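Local coordinates for putative HAD family hydrolase (Streptomyces avermitilis, PDB 3MMZ), which is probably a metal-dependent phosphatase of the KdsC type, forming the C-terminal domain of a longer protein that probably makes a CMP-N-acylneuraminate from CTP, at residues D20-D26 with V108-V112; V40-D44 with G147-R152; A50-L56 with A155-L159. The contacts are given in a common frame with arbitrary orientation. Where two conformers were deposited one is given. Numbering follows the deposited sequence.

Contact 1. Residues D20-D26 with V108-V112; sequences DGTQTDD and VGNDV. With CA (calcium ion), chain M.
N110 and T22 carry most of this buried contact, 69 and 68 Å² of its 231 Å²; T22 OG1 lies 3.5 Å from N110 OD1, beside a calcium ion that N110 binds. The loop 20-26 follows strand 14-17, while 108-112 holds the end of strand 105-109 (V108 and G109 extended) and the turn beyond; T22 and G109 have the closest CA atoms, 5.7 Å apart. N110, chi1 near +60° (p), brings OD1 to 2.3 Å from the calcium ion, matching D20 O at 2.3 Å; the two oxygens lie 3.2 Å apart because they share the metal. Waters 1, 3 and 4 and D18 complete the calcium shell. This is the metal site of the HAD fold, at the ends of neighbouring parallel strands, with D18, D20 and T22 fitting the DxDx(T/V) signature. T22 takes rotamer m: OG1, hydrogen-bonded to D18, lies 3.4 Å from G109 C, and CG2 packs 3.6 Å from V108 CG1. G21 has phi/psi 91/-12, and a CB there would clash with N110 ND2. T24 OG1 accepts from G21 N (2.8 Å) and D26 N (3.0 Å), the latter an ST turn. Water 1 donates to D26 OD1 (2.9 Å) and accepts from N110 ND2 (3.2 Å), while water 2 bridges D26 OD2 and D111 OD2, 2.6 Å from each. R152 of a neighbouring subunit forms a salt bridge with D111.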
loop_
_atom_site.group_PDB
_atom_site.type_symbol
_atom_site.label_atom_id
_atom_site.label_comp_id
_atom_site.label_asym_id
_atom_site.label_seq_id
_atom_site.Cartn_x
_atom_site.Cartn_y
_atom_site.Cartn_z
ATOM N N ASP D 20 -19.892 -3.695 -14.720
ATOM C CA ASP D 20 -18.801 -4.484 -14.122
ATOM C C ASP D 20 -17.439 -3.864 -14.423
ATOM O O ASP D 20 -17.117 -3.596 -15.575
ATOM C CB ASP D 20 -18.826 -5.943 -14.596
ATOM C CG ASP D 20 -20.067 -6.689 -14.129
ATOM O OD1 ASP D 20 -20.055 -7.247 -13.009
ATOM O OD2 ASP D 20 -21.053 -6.726 -14.893
ATOM N N GLY D 21 -16.656 -3.618 -13.374
ATOM C CA GLY D 21 -15.302 -3.115 -13.547
ATOM C C GLY D 21 -15.243 -1.599 -13.538
ATOM O O GLY D 21 -14.157 -1.017 -13.422
ATOM N N THR D 22 -16.422 -0.979 -13.622
ATOM C CA THR D 22 -16.549 0.481 -13.690
ATOM C C THR D 22 -17.269 0.999 -12.447
ATOM O O THR D 22 -16.754 1.881 -11.756
ATOM C CB THR D 22 -17.254 0.919 -15.009
ATOM O OG1 THR D 22 -16.393 0.610 -16.113
ATOM C CG2 THR D 22 -17.569 2.429 -15.019
ATOM N N GLN D 23 -18.445 0.435 -12.172
ATOM C CA GLN D 23 -19.152 0.656 -10.901
ATOM C C GLN D 23 -18.826 -0.451 -9.895
ATOM O O GLN D 23 -19.298 -0.424 -8.758
ATOM C CB GLN D 23 -20.662 0.694 -11.146
ATOM C CG GLN D 23 -21.088 1.817 -12.052
ATOM C CD GLN D 23 -22.582 1.812 -12.333
ATOM O OE1 GLN D 23 -23.398 2.032 -11.436
ATOM N NE2 GLN D 23 -22.945 1.535 -13.577
ATOM N N THR D 24 -18.048 -1.445 -10.336
ATOM C CA THR D 24 -17.599 -2.539 -9.457
ATOM C C THR D 24 -16.108 -2.756 -9.667
ATOM O O THR D 24 -15.535 -2.245 -10.625
ATOM C CB THR D 24 -18.302 -3.890 -9.765
ATOM O OG1 THR D 24 -17.701 -4.492 -10.920
ATOM C CG2 THR D 24 -19.816 -3.729 -9.977
ATOM N N ASP D 25 -15.497 -3.543 -8.785
ATOM C CA ASP D 25 -14.081 -3.908 -8.913
ATOM C C ASP D 25 -13.844 -5.094 -9.873
ATOM O O ASP D 25 -12.759 -5.700 -9.859
ATOM C CB ASP D 25 -13.484 -4.198 -7.522
ATOM C CG ASP D 25 -14.133 -5.407 -6.831
ATOM O OD1 ASP D 25 -15.015 -6.061 -7.415
ATOM O OD2 ASP D 25 -13.764 -5.709 -5.683
ATOM N N ASP D 26 -14.857 -5.410 -10.693
ATOM C CA ASP D 26 -14.795 -6.496 -11.689
ATOM C C ASP D 26 -14.772 -7.897 -11.060
ATOM O O ASP D 26 -14.520 -8.886 -11.743
ATOM C CB ASP D 26 -13.595 -6.319 -12.640
ATOM C CG ASP D 26 -13.966 -6.448 -14.105
ATOM O OD1 ASP D 26 -15.160 -6.497 -14.453
ATOM O OD2 ASP D 26 -13.034 -6.491 -14.934
ATOM N N VAL D 108 -18.168 6.106 -19.440
ATOM C CA VAL D 108 -17.157 5.554 -18.521
ATOM C C VAL D 108 -17.029 4.054 -18.703
ATOM O O VAL D 108 -18.030 3.335 -18.634
ATOM C CB VAL D 108 -17.523 5.810 -17.035
ATOM C CG1 VAL D 108 -16.301 5.607 -16.129
ATOM C CG2 VAL D 108 -18.067 7.199 -16.862
ATOM N N GLY D 109 -15.800 3.575 -18.905
ATOM C CA GLY D 109 -15.564 2.137 -19.058
ATOM C C GLY D 109 -14.227 1.689 -18.504
ATOM O O GLY D 109 -13.479 2.495 -17.939
ATOM N N ASN D 110 -13.935 0.397 -18.653
ATOM C CA ASN D 110 -12.750 -0.208 -18.037
ATOM C C ASN D 110 -12.051 -1.273 -18.888
ATOM O O ASN D 110 -10.948 -1.670 -18.550
ATOM C CB ASN D 110 -13.114 -0.857 -16.697
ATOM C CG ASN D 110 -13.781 -2.202 -16.882
ATOM O OD1 ASN D 110 -14.857 -2.281 -17.469
ATOM N ND2 ASN D 110 -13.135 -3.265 -16.418
ATOM N N ASP D 111 -12.681 -1.762 -19.961
ATOM C CA ASP D 111 -12.091 -2.911 -20.674
ATOM C C ASP D 111 -12.137 -2.777 -22.194
ATOM O O ASP D 111 -12.776 -1.873 -22.718
ATOM C CB ASP D 111 -12.704 -4.245 -20.207
ATOM C CG ASP D 111 -11.672 -5.386 -20.138
ATOM O OD1 ASP D 111 -10.782 -5.494 -21.013
ATOM O OD2 ASP D 111 -11.745 -6.201 -19.199
ATOM N N VAL D 112 -11.451 -3.676 -22.897
ATOM C CA VAL D 112 -11.317 -3.553 -24.356
ATOM C C VAL D 112 -12.653 -3.551 -25.108
ATOM O O VAL D 112 -12.772 -2.935 -26.185
ATOM C CB VAL D 112 -10.337 -4.599 -24.943
ATOM C CG1 VAL D 112 -8.964 -4.428 -24.315
ATOM C CG2 VAL D 112 -10.858 -6.022 -24.746
HETATM CA CA CA M . -16.723 -3.640 -17.845
HETATM O O HOH W 1 -15.419 -5.443 -17.108
HETATM O O HOH W 2 -12.751 -7.594 -17.254
HETATM O O HOH W 3 -18.609 -5.073 -18.211
HETATM O O HOH W 4 -16.407 -3.295 -20.144
#

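Contact 2. Residues V40-D44 with G147-R152; sequences VHRGD and GDGAIR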
loop_
_atom_site.group_PDB
_atom_site.type_symbol
_atom_site.label_atom_id
_atom_site.label_comp_id
_atom_site.label_asym_id
_atom_site.label_seq_id
_atom_site.Cartn_x
_atom_site.Cartn_y
_atom_site.Cartn_z
ATOM N N VAL D 40 -21.055 -2.641 -5.106
ATOM C CA VAL D 40 -21.104 -1.298 -5.653
ATOM C C VAL D 40 -20.690 -0.319 -4.539
ATOM O O VAL D 40 -20.357 -0.747 -3.430
ATOM C CB VAL D 40 -22.496 -0.963 -6.266
ATOM C CG1 VAL D 40 -22.745 -1.822 -7.526
ATOM C CG2 VAL D 40 -23.630 -1.134 -5.233
ATOM N N HIS D 41 -20.719 0.979 -4.826
ATOM C CA HIS D 41 -20.164 1.978 -3.899
ATOM C C HIS D 41 -21.167 3.105 -3.641
ATOM O O HIS D 41 -21.746 3.640 -4.581
ATOM C CB HIS D 41 -18.865 2.521 -4.513
ATOM C CG HIS D 41 -18.001 3.294 -3.568
ATOM N ND1 HIS D 41 -18.164 4.647 -3.348
ATOM C CD2 HIS D 41 -16.936 2.916 -2.820
ATOM C CE1 HIS D 41 -17.251 5.064 -2.489
ATOM N NE2 HIS D 41 -16.495 4.034 -2.151
ATOM N N ARG D 42 -21.360 3.455 -2.365
ATOM C CA ARG D 42 -22.348 4.472 -1.966
ATOM C C ARG D 42 -21.964 5.868 -2.423
ATOM O O ARG D 42 -22.832 6.701 -2.676
ATOM C CB ARG D 42 -22.566 4.479 -0.451
ATOM C CG ARG D 42 -23.324 3.268 0.084
ATOM C CD ARG D 42 -24.844 3.493 0.088
ATOM N NE ARG D 42 -25.532 2.426 0.809
ATOM C CZ ARG D 42 -26.436 1.602 0.281
ATOM N NH1 ARG D 42 -26.799 1.715 -0.987
ATOM N NH2 ARG D 42 -26.985 0.666 1.043
ATOM N N GLY D 43 -20.661 6.125 -2.486
ATOM C CA GLY D 43 -20.140 7.359 -3.073
ATOM C C GLY D 43 -20.542 7.502 -4.531
ATOM O O GLY D 43 -21.000 8.574 -4.945
ATOM N N ASP D 44 -20.377 6.437 -5.322
ATOM C CA ASP D 44 -20.878 6.425 -6.703
ATOM C C ASP D 44 -22.372 6.752 -6.737
ATOM O O ASP D 44 -22.831 7.518 -7.584
ATOM C CB ASP D 44 -20.664 5.056 -7.377
ATOM C CG ASP D 44 -19.208 4.773 -7.716
ATOM O OD1 ASP D 44 -18.390 5.715 -7.803
ATOM O OD2 ASP D 44 -18.886 3.581 -7.918
ATOM N N GLY D 147 -15.356 0.442 -8.508
ATOM C CA GLY D 147 -15.879 -0.114 -7.261
ATOM C C GLY D 147 -15.433 0.633 -6.019
ATOM O O GLY D 147 -15.911 0.345 -4.908
ATOM N N ASP D 148 -14.520 1.587 -6.204
ATOM C CA ASP D 148 -13.934 2.345 -5.099
ATOM C C ASP D 148 -14.418 3.808 -5.089
ATOM O O ASP D 148 -13.963 4.613 -4.269
ATOM C CB ASP D 148 -12.399 2.259 -5.189
ATOM C CG ASP D 148 -11.693 2.697 -3.913
ATOM O OD1 ASP D 148 -12.276 2.574 -2.816
ATOM O OD2 ASP D 148 -10.533 3.156 -4.013
ATOM N N GLY D 149 -15.340 4.149 -5.995
ATOM C CA GLY D 149 -15.883 5.516 -6.093
ATOM C C GLY D 149 -15.405 6.327 -7.286
ATOM O O GLY D 149 -15.300 7.552 -7.215
ATOM N N ALA D 150 -15.134 5.642 -8.393
ATOM C CA ALA D 150 -14.686 6.301 -9.625
ATOM C C ALA D 150 -15.765 7.232 -10.188
ATOM O O ALA D 150 -15.447 8.291 -10.717
ATOM C CB ALA D 150 -14.285 5.260 -10.669
ATOM N N ILE D 151 -17.035 6.843 -10.082
ATOM C CA ILE D 151 -18.111 7.696 -10.591
ATOM C C ILE D 151 -18.309 8.920 -9.691
ATOM O O ILE D 151 -18.584 10.027 -10.180
ATOM C CB ILE D 151 -19.453 6.930 -10.782
ATOM C CG1 ILE D 151 -19.224 5.550 -11.456
ATOM C CG2 ILE D 151 -20.443 7.771 -11.612
ATOM C CD1 ILE D 151 -18.420 5.608 -12.756
ATOM N N ARG D 152 -18.131 8.735 -8.385
ATOM C CA ARG D 152 -18.151 9.870 -7.475
ATOM C C ARG D 152 -17.068 10.891 -7.826
ATOM O O ARG D 152 -17.321 12.090 -7.799
ATOM C CB ARG D 152 -18.029 9.452 -6.012
ATOM C CG ARG D 152 -18.525 10.570 -5.082
ATOM C CD ARG D 152 -17.753 10.614 -3.824
ATOM N NE ARG D 152 -18.014 11.825 -3.019
ATOM C CZ ARG D 152 -17.449 13.014 -3.232
ATOM N NH1 ARG D 152 -17.718 14.038 -2.435
ATOM N NH2 ARG D 152 -16.615 13.190 -4.259
HETATM O O HOH W 5 -17.478 -1.792 -4.302
HETATM O O HOH W 6 -16.595 3.128 -9.212
#
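In the HAD fold, segment 147-152, which starts helix 150-159, packs on the junction of strand 36-41 and helix 42-53, whose V40 and H41 pair antiparallel with a strand of a neighbouring subunit. G147 approaches through water: water 5 donates to G147 O (2.7 Å) and, weakly, to V40 O (3.2 Å). D148 O lies over one face of the H41 ring. At the N-cap residue G149, CA sits 3.9 Å from the H41 ring centroid, 18° off its normal, a CH-pi contact; phi 107° and the tight space both suit glycine. A150 N gives to water 6 (3.0 Å), as does G147 N (3.0 Å), and the water donates to D44 OD2 (2.7 Å). I151 N meets D44 OD1 at 2.9 Å, but weakly (125°); its side chain touches T22. R152 N bonds better to D44 OD1 (3.1 Å, 155°), and R152 CG packs 3.2 Å from G43 O before the guanidinium leaves for D111 of a neighbouring subunit. H41 itself caps helix 42-53, accepting weakly from D44 N at ND1 (3.5 Å). One buried carboxylate thus gathers amides from the first turn of helix 150-159, its charge met by backbone NH groups and a water.

Contact 3. Residues A50-L56 with A155-L159; sequences ALRKSGL and ASWIL
This is apolar helix-to-helix packing within the alpha/beta HAD fold, joining the C-terminal ends of helices 42-53 and 150-159, well away from the metal sites. The helices run in the same general direction, with L51 and A155 nearest at 6.4 Å between CA atoms, and 247 Å² is buried. L51 and L159 contribute 66 Å² each. Both leucines adopt the m,t rotamer, so that L51 CD2 comes 3.9 Å from L159 CD1 and 3.9 Å from I158 CB, while L51 CD1 lies 4.0 Å from A155 CB. L159 CD1 also meets A50 CB at 3.7 Å, and L159 CD2 lies 3.9 Å from S54 CB on the solvent-exposed side. I158, in rotamer m,m, extends CG2 to 4.3 Å from L56 CD1. Beyond the pair, L51 touches M58 of strand 57-62 in the parallel sheet. Helix 42-53 ends in a Schellman motif: G55 takes phi/psi 94/8, G55 N bonds to R52 O (3.0 Å) and L56 N returns weakly to L51 O (3.4 Å). S54, with chi1 at 82° (p), turns its hydroxyl back on the helix, OG donating to L51 O at 2.6 Å.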
loop_
_atom_site.group_PDB
_atom_site.type_symbol
_atom_site.label_atom_id
_atom_site.label_comp_id
_atom_site.label_asym_id
_atom_site.label_seq_id
_atom_site.Cartn_x
_atom_site.Cartn_y
_atom_site.Cartn_z
ATOM N N ALA D 50 -26.483 13.037 -7.819
ATOM C CA ALA D 50 -26.148 14.450 -7.999
ATOM C C ALA D 50 -26.112 14.837 -9.477
ATOM O O ALA D 50 -26.631 15.889 -9.848
ATOM C CB ALA D 50 -24.822 14.789 -7.318
ATOM N N LEU D 51 -25.513 13.981 -10.314
ATOM C CA LEU D 51 -25.494 14.206 -11.762
ATOM C C LEU D 51 -26.918 14.208 -12.350
ATOM O O LEU D 51 -27.278 15.093 -13.132
ATOM C CB LEU D 51 -24.589 13.173 -12.469
ATOM C CG LEU D 51 -23.094 13.262 -12.138
ATOM C CD1 LEU D 51 -22.342 12.008 -12.578
ATOM C CD2 LEU D 51 -22.471 14.514 -12.767
ATOM N N ARG D 52 -27.726 13.236 -11.936
ATOM C CA ARG D 52 -29.119 13.144 -12.368
ATOM C C ARG D 52 -29.919 14.387 -11.968
ATOM O O ARG D 52 -30.654 14.940 -12.785
ATOM C CB ARG D 52 -29.765 11.869 -11.814
ATOM C CG ARG D 52 -31.252 11.728 -12.152
ATOM C CD ARG D 52 -31.842 10.432 -11.615
ATOM N NE ARG D 52 -31.459 10.165 -10.226
ATOM C CZ ARG D 52 -32.088 10.642 -9.152
ATOM N NH1 ARG D 52 -33.156 11.429 -9.277
ATOM N NH2 ARG D 52 -31.646 10.330 -7.937
ATOM N N LYS D 53 -29.761 14.832 -10.720
ATOM C CA LYS D 53 -30.436 16.038 -10.228
ATOM C C LYS D 53 -30.036 17.296 -10.996
ATOM O O LYS D 53 -30.824 18.240 -11.092
ATOM C CB LYS D 53 -30.190 16.239 -8.736
ATOM C CG LYS D 53 -31.024 15.333 -7.847
ATOM C CD LYS D 53 -30.544 15.402 -6.407
ATOM C CE LYS D 53 -31.487 14.675 -5.452
ATOM N NZ LYS D 53 -31.445 13.198 -5.655
ATOM N N SER D 54 -28.822 17.297 -11.543
ATOM C CA SER D 54 -28.328 18.412 -12.343
ATOM C C SER D 54 -28.938 18.451 -13.759
ATOM O O SER D 54 -28.670 19.377 -14.530
ATOM C CB SER D 54 -26.793 18.400 -12.399
ATOM O OG SER D 54 -26.302 17.492 -13.373
ATOM N N GLY D 55 -29.747 17.451 -14.100
ATOM C CA GLY D 55 -30.445 17.436 -15.391
ATOM C C GLY D 55 -29.728 16.687 -16.501
ATOM O O GLY D 55 -30.143 16.737 -17.661
ATOM N N LEU D 56 -28.646 15.991 -16.159
ATOM C CA LEU D 56 -27.934 15.182 -17.138
ATOM C C LEU D 56 -28.724 13.923 -17.453
ATOM O O LEU D 56 -29.302 13.311 -16.555
ATOM C CB LEU D 56 -26.545 14.806 -16.621
ATOM C CG LEU D 56 -25.501 15.919 -16.621
ATOM C CD1 LEU D 56 -24.343 15.535 -15.718
ATOM C CD2 LEU D 56 -25.007 16.194 -18.037
ATOM N N ALA D 155 -18.198 12.743 -10.861
ATOM C CA ALA D 155 -19.244 13.676 -10.459
ATOM C C ALA D 155 -18.631 14.974 -9.924
ATOM O O ALA D 155 -19.167 16.055 -10.167
ATOM C CB ALA D 155 -20.188 13.032 -9.423
ATOM N N SER D 156 -17.496 14.867 -9.225
ATOM C CA SER D 156 -16.829 16.051 -8.655
ATOM C C SER D 156 -16.137 16.894 -9.716
ATOM O O SER D 156 -16.032 18.110 -9.555
ATOM C CB SER D 156 -15.856 15.698 -7.513
ATOM O OG SER D 156 -14.638 15.154 -8.002
ATOM N N TRP D 157 -15.683 16.265 -10.803
ATOM C CA TRP D 157 -15.176 17.027 -11.954
ATOM C C TRP D 157 -16.282 17.911 -12.532
ATOM O O TRP D 157 -16.069 19.088 -12.823
ATOM C CB TRP D 157 -14.684 16.094 -13.068
ATOM C CG TRP D 157 -13.523 15.229 -12.727
ATOM C CD1 TRP D 157 -12.668 15.355 -11.662
ATOM C CD2 TRP D 157 -13.052 14.119 -13.492
ATOM N NE1 TRP D 157 -11.708 14.368 -11.709
ATOM C CE2 TRP D 157 -11.927 13.592 -12.817
ATOM C CE3 TRP D 157 -13.494 13.497 -14.673
ATOM C CZ2 TRP D 157 -11.214 12.480 -13.297
ATOM C CZ3 TRP D 157 -12.794 12.386 -15.141
ATOM C CH2 TRP D 157 -11.661 11.899 -14.458
ATOM N N ILE D 158 -17.458 17.324 -12.711
ATOM C CA ILE D 158 -18.579 17.998 -13.352
ATOM C C ILE D 158 -19.225 19.028 -12.418
ATOM O O ILE D 158 -19.551 20.141 -12.843
ATOM C CB ILE D 158 -19.652 16.966 -13.851
ATOM C CG1 ILE D 158 -19.026 15.881 -14.750
ATOM C CG2 ILE D 158 -20.835 17.666 -14.544
ATOM C CD1 ILE D 158 -18.292 16.423 -15.960
ATOM N N LEU D 159 -19.400 18.666 -11.151
ATOM C CA LEU D 159 -20.215 19.478 -10.228
ATOM C C LEU D 159 -19.424 20.225 -9.150
ATOM O O LEU D 159 -19.975 21.067 -8.432
ATOM C CB LEU D 159 -21.289 18.607 -9.568
ATOM C CG LEU D 159 -22.243 17.896 -10.529
ATOM C CD1 LEU D 159 -23.081 16.863 -9.767
ATOM C CD2 LEU D 159 -23.130 18.885 -11.292
#

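Contacts 2 and 3 use the same two helices, 42-53 and 150-159, at their starts and their ends, with centres 14 Å apart: a polar, water-assisted junction gives way to plain hydrocarbon packing that is only partly buried. Contacts 1 and 2 are buried and touch, V108 CG1 and T22 CG2 each lying 4.0 Å from I151 CD1, so helix 150-159 backs the metal-bearing loops. Contact 1 relies on a calcium ion and waters, contact 2 on a carboxylate set against backbone amides. Both also reach neighbouring subunits, and R152 and D111 pair between chains, whereas contact 3, about 20 Å from contact 1 between centres, touches no other chain of the assembly.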